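Local structure of pyruvate kinase 1 (Trypanosoma brucei brucei, 4KCT) at residues A[48-54]-A[80-86]; A[89-95]-A[125-129]; A[451-455]-A[481-487]. The protein catalyses the transfer of a phosphoryl group from phosphoenolpyruvate to ADP, yielding pyruvate and ATP, and has an intrinsic oxaloacetate decarboxylase activity. All coordinates share one frame; numbering follows the deposited sequence.

Contact 1: residues A[48-54]-A[80-86]. With K (potassium ion), chain D.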
loop_
_atom_site.group_PDB
_atom_site.type_symbol
_atom_site.label_atom_id
_atom_site.label_comp_id
_atom_site.label_asym_id
_atom_site.label_seq_id
_atom_site.Cartn_x
_atom_site.Cartn_y
_atom_site.Cartn_z
ATOM N N VAL A 48 0.909 15.849 -35.168
ATOM C CA VAL A 48 0.052 15.119 -36.148
ATOM C C VAL A 48 -0.932 16.108 -36.732
ATOM O O VAL A 48 -1.492 16.924 -35.996
ATOM C CB VAL A 48 -0.773 14.003 -35.486
ATOM C CG1 VAL A 48 -1.770 13.393 -36.495
ATOM C CG2 VAL A 48 0.153 12.919 -34.871
ATOM N N ALA A 49 -1.060 16.101 -38.066
ATOM C CA ALA A 49 -2.019 16.937 -38.761
ATOM C C ALA A 49 -3.297 16.146 -39.064
ATOM O O ALA A 49 -3.249 15.067 -39.664
ATOM C CB ALA A 49 -1.408 17.485 -40.056
ATOM N N ARG A 50 -4.408 16.627 -38.542
ATOM C CA ARG A 50 -5.698 15.963 -38.731
ATOM C C ARG A 50 -6.463 16.617 -39.893
ATOM O O ARG A 50 -6.569 17.848 -39.972
ATOM C CB ARG A 50 -6.521 16.045 -37.467
ATOM C CG ARG A 50 -7.956 15.495 -37.589
ATOM C CD ARG A 50 -8.726 15.761 -36.291
ATOM N NE ARG A 50 -10.133 15.340 -36.337
ATOM C CZ ARG A 50 -11.155 16.187 -36.358
ATOM N NH1 ARG A 50 -10.936 17.518 -36.364
ATOM N NH2 ARG A 50 -12.392 15.718 -36.403
ATOM N N MET A 51 -6.855 15.792 -40.861
ATOM C CA MET A 51 -7.763 16.210 -41.912
ATOM C C MET A 51 -9.167 15.724 -41.567
ATOM O O MET A 51 -9.404 14.517 -41.435
ATOM C CB MET A 51 -7.334 15.605 -43.255
ATOM C CG MET A 51 -5.863 15.855 -43.624
ATOM S SD MET A 51 -5.424 15.060 -45.172
ATOM C CE MET A 51 -5.587 13.310 -44.767
ATOM N N ASN A 52 -10.096 16.663 -41.441
ATOM C CA ASN A 52 -11.458 16.338 -41.119
ATOM C C ASN A 52 -12.257 16.154 -42.381
ATOM O O ASN A 52 -12.642 17.137 -43.029
ATOM C CB ASN A 52 -12.092 17.451 -40.288
ATOM C CG ASN A 52 -13.502 17.094 -39.821
ATOM O OD1 ASN A 52 -14.014 15.994 -40.099
ATOM N ND2 ASN A 52 -14.135 18.017 -39.126
ATOM N N PHE A 53 -12.451 14.899 -42.776
ATOM C CA PHE A 53 -13.140 14.599 -44.035
ATOM C C PHE A 53 -14.647 14.718 -43.915
ATOM O O PHE A 53 -15.360 14.451 -44.877
ATOM C CB PHE A 53 -12.775 13.194 -44.556
ATOM C CG PHE A 53 -11.546 13.164 -45.408
ATOM C CD1 PHE A 53 -10.345 13.684 -44.943
ATOM C CD2 PHE A 53 -11.590 12.629 -46.698
ATOM C CE1 PHE A 53 -9.207 13.637 -45.725
ATOM C CE2 PHE A 53 -10.458 12.580 -47.482
ATOM C CZ PHE A 53 -9.273 13.122 -47.015
ATOM N N SER A 54 -15.143 15.176 -42.767
ATOM C CA SER A 54 -16.529 15.652 -42.724
ATOM C C SER A 54 -16.759 16.832 -43.674
ATOM O O SER A 54 -17.866 17.019 -44.155
ATOM C CB SER A 54 -16.947 16.034 -41.308
ATOM O OG SER A 54 -17.076 14.886 -40.508
ATOM N N GLY A 80 2.956 13.097 -38.472
ATOM C CA GLY A 80 1.902 12.151 -38.796
ATOM C C GLY A 80 0.791 12.853 -39.567
ATOM O O GLY A 80 0.471 14.012 -39.291
ATOM N N ILE A 81 0.150 12.131 -40.480
ATOM C CA ILE A 81 -1.034 12.641 -41.155
ATOM C C ILE A 81 -2.232 11.709 -40.887
ATOM O O ILE A 81 -2.143 10.487 -41.089
ATOM C CB ILE A 81 -0.803 12.789 -42.683
ATOM C CG1 ILE A 81 0.238 13.876 -42.967
ATOM C CG2 ILE A 81 -2.121 13.139 -43.388
ATOM C CD1 ILE A 81 0.695 13.943 -44.438
ATOM N N ALA A 82 -3.288 12.267 -40.290
ATOM C CA ALA A 82 -4.459 11.485 -39.907
ATOM C C ALA A 82 -5.646 11.845 -40.769
ATOM O O ALA A 82 -5.938 13.019 -40.971
ATOM C CB ALA A 82 -4.801 11.703 -38.409
ATOM N N LEU A 83 -6.415 10.832 -41.156
ATOM C CA LEU A 83 -7.641 11.045 -41.918
ATOM C C LEU A 83 -8.833 10.736 -41.007
ATOM O O LEU A 83 -8.980 9.610 -40.538
ATOM C CB LEU A 83 -7.650 10.139 -43.167
ATOM C CG LEU A 83 -8.775 10.393 -44.191
ATOM C CD1 LEU A 83 -8.419 9.791 -45.547
ATOM C CD2 LEU A 83 -10.124 9.857 -43.684
ATOM N N ASP A 84 -9.613 11.765 -40.668
ATOM C CA ASP A 84 -10.742 11.598 -39.733
ATOM C C ASP A 84 -12.042 11.463 -40.535
ATOM O O ASP A 84 -12.430 12.391 -41.231
ATOM C CB ASP A 84 -10.799 12.810 -38.764
ATOM C CG ASP A 84 -11.827 12.634 -37.638
ATOM O OD1 ASP A 84 -12.990 12.310 -37.945
ATOM O OD2 ASP A 84 -11.488 12.879 -36.441
ATOM N N THR A 85 -12.667 10.281 -40.502
ATOM C CA THR A 85 -13.756 9.979 -41.454
ATOM C C THR A 85 -15.027 10.766 -41.124
ATOM O O THR A 85 -15.271 11.143 -39.972
ATOM C CB THR A 85 -14.097 8.472 -41.482
ATOM O OG1 THR A 85 -14.520 8.073 -40.182
ATOM C CG2 THR A 85 -12.863 7.666 -41.882
ATOM N N LYS A 86 -15.850 10.997 -42.130
ATOM C CA LYS A 86 -17.186 11.556 -41.897
ATOM C C LYS A 86 -18.027 10.602 -41.027
ATOM O O LYS A 86 -18.599 11.006 -40.047
ATOM C CB LYS A 86 -17.903 11.816 -43.242
ATOM C CG LYS A 86 -19.128 12.712 -43.122
ATOM C CD LYS A 86 -19.784 12.909 -44.493
ATOM C CE LYS A 86 -20.527 14.229 -44.583
ATOM N NZ LYS A 86 -21.337 14.477 -43.362
HETATM K K K D . -15.017 13.703 -38.990
HETATM O O HOH W 1 -17.333 12.833 -38.150
HETATM O O HOH W 2 -15.441 15.082 -36.476
#

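Contact 2: residues A[89-95]-A[125-129]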
loop_
_atom_site.group_PDB
_atom_site.type_symbol
_atom_site.label_atom_id
_atom_site.label_comp_id
_atom_site.label_asym_id
_atom_site.label_seq_id
_atom_site.Cartn_x
_atom_site.Cartn_y
_atom_site.Cartn_z
ATOM N N GLU A 89 -24.379 8.784 -40.212
ATOM C CA GLU A 89 -25.219 9.804 -39.601
ATOM C C GLU A 89 -26.695 9.537 -39.832
ATOM O O GLU A 89 -27.068 8.770 -40.728
ATOM C CB GLU A 89 -24.835 11.201 -40.096
ATOM C CG GLU A 89 -24.745 11.325 -41.596
ATOM C CD GLU A 89 -24.416 12.740 -42.038
ATOM O OE1 GLU A 89 -24.606 13.049 -43.232
ATOM O OE2 GLU A 89 -23.949 13.538 -41.195
ATOM N N ILE A 90 -27.492 9.963 -38.876
ATOM C CA ILE A 90 -28.925 9.978 -39.043
ATOM C C ILE A 90 -29.334 11.427 -39.143
ATOM O O ILE A 90 -28.884 12.269 -38.355
ATOM C CB ILE A 90 -29.635 9.345 -37.832
ATOM C CG1 ILE A 90 -29.133 7.918 -37.606
ATOM C CG2 ILE A 90 -31.155 9.422 -38.002
ATOM C CD1 ILE A 90 -29.595 7.321 -36.285
ATOM N N ARG A 91 -30.154 11.734 -40.136
ATOM C CA ARG A 91 -30.631 13.083 -40.321
ATOM C C ARG A 91 -32.134 13.129 -40.505
ATOM O O ARG A 91 -32.766 12.106 -40.859
ATOM C CB ARG A 91 -29.900 13.744 -41.503
ATOM C CG ARG A 91 -28.436 14.086 -41.195
ATOM C CD ARG A 91 -27.723 14.719 -42.387
ATOM N NE ARG A 91 -27.968 13.955 -43.614
ATOM C CZ ARG A 91 -27.817 14.431 -44.855
ATOM N NH1 ARG A 91 -28.116 13.662 -45.897
ATOM N NH2 ARG A 91 -27.359 15.663 -45.059
ATOM N N THR A 92 -32.723 14.304 -40.249
ATOM C CA THR A 92 -34.104 14.577 -40.635
ATOM C C THR A 92 -34.201 14.597 -42.151
ATOM O O THR A 92 -33.182 14.732 -42.844
ATOM C CB THR A 92 -34.597 15.948 -40.090
ATOM O OG1 THR A 92 -33.966 17.013 -40.814
ATOM C CG2 THR A 92 -34.271 16.104 -38.591
ATOM N N GLY A 93 -35.431 14.600 -42.658
ATOM C CA GLY A 93 -35.701 15.035 -44.023
ATOM C C GLY A 93 -35.664 16.548 -44.190
ATOM O O GLY A 93 -35.057 17.266 -43.378
ATOM N N LEU A 94 -36.199 17.019 -45.312
ATOM C CA LEU A 94 -36.385 18.456 -45.538
ATOM C C LEU A 94 -37.708 18.917 -44.948
ATOM O O LEU A 94 -38.571 18.095 -44.585
ATOM C CB LEU A 94 -36.353 18.783 -47.052
ATOM C CG LEU A 94 -35.417 17.951 -47.934
ATOM C CD1 LEU A 94 -35.635 18.236 -49.422
ATOM C CD2 LEU A 94 -33.971 18.200 -47.551
ATOM N N PHE A 95 -37.887 20.235 -44.918
ATOM C CA PHE A 95 -39.076 20.860 -44.399
ATOM C C PHE A 95 -39.665 21.764 -45.478
ATOM O O PHE A 95 -38.926 22.352 -46.262
ATOM C CB PHE A 95 -38.717 21.691 -43.167
ATOM C CG PHE A 95 -38.262 20.855 -41.995
ATOM C CD1 PHE A 95 -39.195 20.274 -41.140
ATOM C CD2 PHE A 95 -36.925 20.542 -41.834
ATOM C CE1 PHE A 95 -38.798 19.427 -40.123
ATOM C CE2 PHE A 95 -36.512 19.672 -40.827
ATOM C CZ PHE A 95 -37.453 19.117 -39.968
ATOM N N PHE A 125 -42.512 15.039 -39.517
ATOM C CA PHE A 125 -41.323 15.072 -40.354
ATOM C C PHE A 125 -40.549 13.762 -40.312
ATOM O O PHE A 125 -40.811 12.885 -39.474
ATOM C CB PHE A 125 -40.421 16.281 -40.007
ATOM C CG PHE A 125 -39.742 16.183 -38.662
ATOM C CD1 PHE A 125 -38.567 15.458 -38.509
ATOM C CD2 PHE A 125 -40.252 16.875 -37.560
ATOM C CE1 PHE A 125 -37.900 15.420 -37.278
ATOM C CE2 PHE A 125 -39.592 16.860 -36.336
ATOM C CZ PHE A 125 -38.425 16.107 -36.180
ATOM N N TYR A 126 -39.627 13.622 -41.248
ATOM C CA TYR A 126 -39.031 12.347 -41.567
ATOM C C TYR A 126 -37.657 12.245 -40.858
ATOM O O TYR A 126 -36.922 13.241 -40.761
ATOM C CB TYR A 126 -38.844 12.267 -43.082
ATOM C CG TYR A 126 -37.991 11.121 -43.557
ATOM C CD1 TYR A 126 -38.508 9.831 -43.621
ATOM C CD2 TYR A 126 -36.712 11.351 -44.094
ATOM C CE1 TYR A 126 -37.747 8.782 -44.107
ATOM C CE2 TYR A 126 -35.975 10.317 -44.657
ATOM C CZ TYR A 126 -36.489 9.032 -44.632
ATOM O OH TYR A 126 -35.775 8.001 -45.168
ATOM N N ILE A 127 -37.312 11.040 -40.410
ATOM C CA ILE A 127 -35.942 10.739 -39.949
ATOM C C ILE A 127 -35.456 9.496 -40.697
ATOM O O ILE A 127 -36.227 8.548 -40.880
ATOM C CB ILE A 127 -35.928 10.512 -38.416
ATOM C CG1 ILE A 127 -36.124 11.843 -37.690
ATOM C CG2 ILE A 127 -34.625 9.861 -37.961
ATOM C CD1 ILE A 127 -36.307 11.691 -36.179
ATOM N N ASP A 128 -34.246 9.559 -41.261
ATOM C CA ASP A 128 -33.813 8.581 -42.270
ATOM C C ASP A 128 -33.166 7.325 -41.665
ATOM O O ASP A 128 -32.303 6.726 -42.279
ATOM C CB ASP A 128 -32.866 9.226 -43.299
ATOM C CG ASP A 128 -31.501 9.648 -42.682
ATOM O OD1 ASP A 128 -31.194 9.273 -41.531
ATOM O OD2 ASP A 128 -30.732 10.333 -43.364
ATOM N N TYR A 129 -33.650 6.889 -40.508
ATOM C CA TYR A 129 -33.174 5.637 -39.879
ATOM C C TYR A 129 -34.325 4.648 -39.697
ATOM O O TYR A 129 -35.194 4.883 -38.877
ATOM C CB TYR A 129 -32.551 5.951 -38.499
ATOM C CG TYR A 129 -32.003 4.750 -37.793
ATOM C CD1 TYR A 129 -30.944 4.030 -38.337
ATOM C CD2 TYR A 129 -32.604 4.262 -36.632
ATOM C CE1 TYR A 129 -30.473 2.893 -37.724
ATOM C CE2 TYR A 129 -32.125 3.112 -35.998
ATOM C CZ TYR A 129 -31.042 2.461 -36.535
ATOM O OH TYR A 129 -30.560 1.333 -35.955
HETATM O O HOH W 3 -29.451 7.010 -41.208
HETATM O O HOH W 4 -28.273 10.606 -42.988
HETATM O O HOH W 5 -32.070 12.953 -44.725
HETATM O O HOH W 6 -39.206 15.557 -43.525
#

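Contact 3: residues A[451-455]-A[481-487]. With FDP (2,6-di-O-phosphono-beta-D-fructofuranose), chain F.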
loop_
_atom_site.group_PDB
_atom_site.type_symbol
_atom_site.label_atom_id
_atom_site.label_comp_id
_atom_site.label_asym_id
_atom_site.label_seq_id
_atom_site.Cartn_x
_atom_site.Cartn_y
_atom_site.Cartn_z
ATOM N N ASP A 451 23.018 -3.593 -40.477
ATOM C CA ASP A 451 23.224 -3.333 -39.045
ATOM C C ASP A 451 22.732 -4.464 -38.126
ATOM O O ASP A 451 22.137 -4.199 -37.068
ATOM C CB ASP A 451 22.575 -2.001 -38.636
ATOM C CG ASP A 451 23.083 -1.500 -37.308
ATOM O OD1 ASP A 451 24.294 -1.702 -37.019
ATOM O OD2 ASP A 451 22.259 -1.003 -36.497
ATOM N N LYS A 452 23.117 -5.705 -38.447
ATOM C CA LYS A 452 22.695 -6.881 -37.668
ATOM C C LYS A 452 23.115 -6.794 -36.211
ATOM O O LYS A 452 22.403 -7.279 -35.327
ATOM C CB LYS A 452 23.260 -8.177 -38.275
ATOM C CG LYS A 452 22.462 -8.728 -39.444
ATOM C CD LYS A 452 22.970 -10.110 -39.835
ATOM C CE LYS A 452 21.834 -11.121 -39.926
ATOM N NZ LYS A 452 21.736 -11.733 -41.286
ATOM N N ASP A 453 24.293 -6.231 -35.961
ATOM C CA ASP A 453 24.785 -6.102 -34.592
ATOM C C ASP A 453 24.357 -4.824 -33.865
ATOM O O ASP A 453 24.822 -4.559 -32.756
ATOM C CB ASP A 453 26.295 -6.314 -34.509
ATOM C CG ASP A 453 27.110 -5.113 -35.029
ATOM O OD1 ASP A 453 28.345 -5.265 -35.118
ATOM O OD2 ASP A 453 26.549 -4.033 -35.346
ATOM N N LYS A 454 23.424 -4.079 -34.472
ATOM C CA LYS A 454 22.769 -2.905 -33.837
ATOM C C LYS A 454 23.659 -1.685 -33.637
ATOM O O LYS A 454 23.181 -0.633 -33.213
ATOM C CB LYS A 454 22.079 -3.259 -32.488
ATOM C CG LYS A 454 21.789 -4.734 -32.255
ATOM C CD LYS A 454 20.612 -5.166 -33.073
ATOM C CE LYS A 454 20.287 -6.631 -32.838
ATOM N NZ LYS A 454 19.675 -7.161 -34.093
ATOM N N GLU A 455 24.958 -1.832 -33.849
ATOM C CA GLU A 455 25.900 -0.769 -33.458
ATOM C C GLU A 455 25.702 0.576 -34.208
ATOM O O GLU A 455 25.865 1.647 -33.622
ATOM C CB GLU A 455 27.343 -1.256 -33.602
ATOM C CG GLU A 455 27.695 -2.396 -32.665
ATOM C CD GLU A 455 27.612 -1.984 -31.197
ATOM O OE1 GLU A 455 27.418 -2.867 -30.337
ATOM O OE2 GLU A 455 27.697 -0.772 -30.903
ATOM N N HIS A 481 17.215 -3.282 -27.123
ATOM C CA HIS A 481 17.075 -3.924 -28.447
ATOM C C HIS A 481 17.314 -5.403 -28.276
ATOM O O HIS A 481 17.273 -5.900 -27.151
ATOM C CB HIS A 481 18.036 -3.312 -29.489
ATOM C CG HIS A 481 19.487 -3.248 -29.040
ATOM N ND1 HIS A 481 20.310 -4.344 -29.032
ATOM C CD2 HIS A 481 20.284 -2.159 -28.683
ATOM C CE1 HIS A 481 21.553 -3.966 -28.630
ATOM N NE2 HIS A 481 21.550 -2.634 -28.451
ATOM N N ALA A 482 17.571 -6.138 -29.366
ATOM C CA ALA A 482 17.848 -7.590 -29.202
ATOM C C ALA A 482 19.352 -7.851 -29.099
ATOM O O ALA A 482 20.167 -6.973 -29.431
ATOM C CB ALA A 482 17.240 -8.398 -30.328
ATOM N N ASP A 483 19.718 -8.990 -28.515
ATOM C CA ASP A 483 21.110 -9.413 -28.533
ATOM C C ASP A 483 21.439 -9.910 -29.938
ATOM O O ASP A 483 20.675 -9.667 -30.895
ATOM C CB ASP A 483 21.396 -10.478 -27.456
ATOM C CG ASP A 483 20.650 -11.801 -27.712
ATOM O OD1 ASP A 483 20.221 -12.042 -28.870
ATOM O OD2 ASP A 483 20.466 -12.582 -26.745
ATOM N N HIS A 484 22.628 -10.453 -30.117
ATOM C CA HIS A 484 23.094 -10.722 -31.476
ATOM C C HIS A 484 22.377 -11.829 -32.195
ATOM O O HIS A 484 22.411 -11.883 -33.402
ATOM C CB HIS A 484 24.603 -10.888 -31.539
ATOM C CG HIS A 484 25.358 -9.582 -31.368
ATOM N ND1 HIS A 484 26.716 -9.513 -31.347
ATOM C CD2 HIS A 484 24.894 -8.270 -31.152
ATOM C CE1 HIS A 484 27.101 -8.233 -31.104
ATOM N NE2 HIS A 484 25.988 -7.475 -30.987
ATOM N N SER A 485 21.597 -12.637 -31.493
ATOM C CA SER A 485 20.894 -13.708 -32.200
ATOM C C SER A 485 19.357 -13.690 -32.175
ATOM O O SER A 485 18.715 -14.229 -33.075
ATOM C CB SER A 485 21.466 -15.081 -31.849
ATOM O OG SER A 485 21.239 -15.376 -30.513
ATOM N N VAL A 486 18.755 -13.060 -31.171
ATOM C CA VAL A 486 17.286 -13.066 -31.075
ATOM C C VAL A 486 16.652 -12.141 -32.131
ATOM O O VAL A 486 17.142 -11.030 -32.367
ATOM C CB VAL A 486 16.818 -12.701 -29.641
ATOM C CG1 VAL A 486 15.341 -12.307 -29.636
ATOM C CG2 VAL A 486 17.028 -13.887 -28.706
ATOM N N LYS A 487 15.635 -12.642 -32.838
ATOM C CA LYS A 487 14.913 -11.849 -33.853
ATOM C C LYS A 487 13.437 -11.704 -33.486
ATOM O O LYS A 487 12.823 -12.639 -32.963
ATOM C CB LYS A 487 14.987 -12.514 -35.237
ATOM C CG LYS A 487 16.390 -12.806 -35.723
ATOM C CD LYS A 487 17.250 -11.554 -35.789
ATOM C CE LYS A 487 18.707 -11.942 -35.983
ATOM N NZ LYS A 487 19.643 -10.792 -35.845
HETATM P P1 FDP F . 16.419 -5.727 -35.484
HETATM O O1P FDP F . 17.667 -5.421 -34.684
HETATM O O2P FDP F . 16.065 -4.607 -36.430
HETATM O O3P FDP F . 16.363 -7.123 -36.082
HETATM O O1 FDP F . 14.770 -8.540 -34.478
HETATM C C1 FDP F . 15.459 -7.906 -33.397
HETATM C C2 FDP F . 14.924 -6.487 -33.244
HETATM O O2 FDP F . 15.177 -5.669 -34.421
HETATM C C3 FDP F . 15.458 -5.783 -32.001
HETATM O O3 FDP F . 16.806 -5.350 -32.168
HETATM C C4 FDP F . 14.504 -4.603 -31.920
HETATM O O4 FDP F . 14.527 -3.942 -30.643
HETATM C C5 FDP F . 13.175 -5.291 -32.193
HETATM O O5 FDP F . 13.502 -6.484 -32.996
HETATM C C6 FDP F . 12.229 -4.366 -32.949
HETATM O O6 FDP F . 10.920 -4.940 -32.896
HETATM P P2 FDP F . 9.646 -4.031 -33.312
HETATM O O4P FDP F . 9.576 -2.937 -32.232
HETATM O O5P FDP F . 10.003 -3.526 -34.675
HETATM O O6P FDP F . 8.477 -4.982 -33.262
HETATM O O HOH W 7 19.236 -9.828 -33.278
#

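Contact 1: residues A[48-54]-A[80-86]
Strands 48-52 and 80-84 are parallel neighbours in the eight-stranded TIM barrel, joined through helix 58-75 as a beta-alpha-beta unit, and Asn52 and Asp84 at their C-terminal ends share the potassium ion beside the active site. The strand axes run at 21° to each other, 4.6 Å apart at closest approach. Backbone hydrogen bonds go from Ala49 N to Gly80 O, from Ala82 N to Ala49 O, from Met51 N to Ala82 O and from Asp84 N to Met51 O, and Phe53 N to Asp84 O continues the series past the strand end. On the face of Ala49, Met51, Ile81 and Leu83, which helix 58-75 covers, the Met51 chain bends at its last torsion and sets CE 3.7 Å from Ile81 CG2. Beyond it the Leu83 branch point lies over one face of the Phe53 ring, CG 3.8 Å from the ring centroid, a CH-pi contact; His61 stacks on the same ring. The opposite face of the sheet carries Arg50, Asn52, Ala82 and Asp84. Arg50 is extended, with CG anti to the backbone N (chi1 174°), and runs toward the C-terminal end of the barrel and across to Asp84 of the adjacent strand. Its NE donates to Asp84 OD2 at 2.8 Å in a salt bridge. OD2 lies in the guanidinium plane, yet NE comes to it from above the carboxylate plane, the two groups being nearly perpendicular; NH2 adds a weak bond to OD2. Lys239 of the pyruvate pocket also forms a salt bridge with Asp84 OD2. Asp84 OD1 binds potassium at 2.7 Å, alongside Asn52 OD1, Ser54 OG, Thr85 O and two waters.

Contact 2: residues A[89-95]-A[125-129]
The Phe125 ring has Phe95 CZ over one face, offset toward the rim, while Phe125 CD2 lies at the edge of the Phe95 ring; the two planes stand at 59°, an oblique pair with centroids 5.4 Å apart. Phe95 CE1 presses on Phe125 CB at 3.5 Å. The Tyr126 ring has Gly93 CA at its edge and Asp128 N over a face. Gly93 N donates to Tyr126 O at 2.8 Å, from well above the carbonyl plane. Asp128 then grips Arg91 twice. Its N donates to Arg91 O, and its carboxylate turns back between its own N and carbonyl carbon (chi1 67°), bringing OD1 3.0 Å from Arg91 N, which approaches from above the carboxylate plane. Water 4 links Asp128 OD2 to Glu89 O, and water 5 links it to Thr92 O. On the apolar side Ile90 CG2 packs tightly on Ile127 CG2, 3.5 Å away, and also meets Tyr129 CB at 3.8 Å; the Tyr129 hydroxyl is bonded to Asp186 N. Thr92 and Ile127 form a single bridge, with the segments running in nearly opposite directions. The contact joins the ends of the weakly bonded strand 90-91 and of strand 124-126, the outermost strands of the mixed sheet within this chain, around a core shared with Ile178 and Val110, consistent with the small beta-barrel B domain that pyruvate kinases carry as an insertion in the TIM barrel.

Contact 3: residues A[451-455]-A[481-487]
Residues 451-454 make a type I beta turn, with Lys454 N bonded to Asp451 O, and Lys454 is the N-cap residue of helix 455-467; residues 481-487 run from the last residue of strand 476-481 into an irregular loop. No hydrogen bond joins the two segments directly. Lys454 crosses the His481 imidazole, its CB over the ring centre at 4.0 Å from the centroid, a CH-pi contact. That ring is held at both nitrogens: ND1 donates to Ala482 O at 2.7 Å, in the ring plane, and NE2 is hydrogen-bonded to Arg494 NH2 of the same chain. This is the allosteric effector site of trypanosomatid pyruvate kinases, in the alpha/beta domain, here holding 2,6-di-O-phosphono-beta-D-fructofuranose (FDP). Bent at chi2 (-76°), the Lys454 chain brings NZ 2.7 Å from FDP O1P, where it donates to the phosphate; NZ also donates to Lys452 O at 3.0 Å, and Ala482 N donates to FDP O3. Water 7 accepts from Lys454 NZ and Lys487 NZ and donates to Asp483 O and Val486 O, so it bridges the two segments. Asp483 OD1 accepts from Ser485 N, an Asx turn, and from Val486 N, extending it to an Asx motif; OD2 forms a salt bridge with Arg494 of the second subunit. Asp453 CB lies over a face of the His484 ring, 4.0 Å from its centroid.

From the N terminus, contact 1 closes first: the chain leaves strand 46-52, passes through helix 58-75 and returns as strand 80-84. Its second segment leads almost directly into residues 89-95, where the chain leaves the barrel for the small sheet domain, and contact 2 closes a loop containing strands 99-102 and 107-111. Contact 3 comes much later, closing helix 455-467 and most of strand 476-481 into a loop of the C-terminal alpha/beta domain. The three loops follow in series, neither enclosing nor crossing one another. Contacts 2 and 3 lie on opposite sides of the chain's centre, about 60 Å apart between centres, with the barrel contact between them.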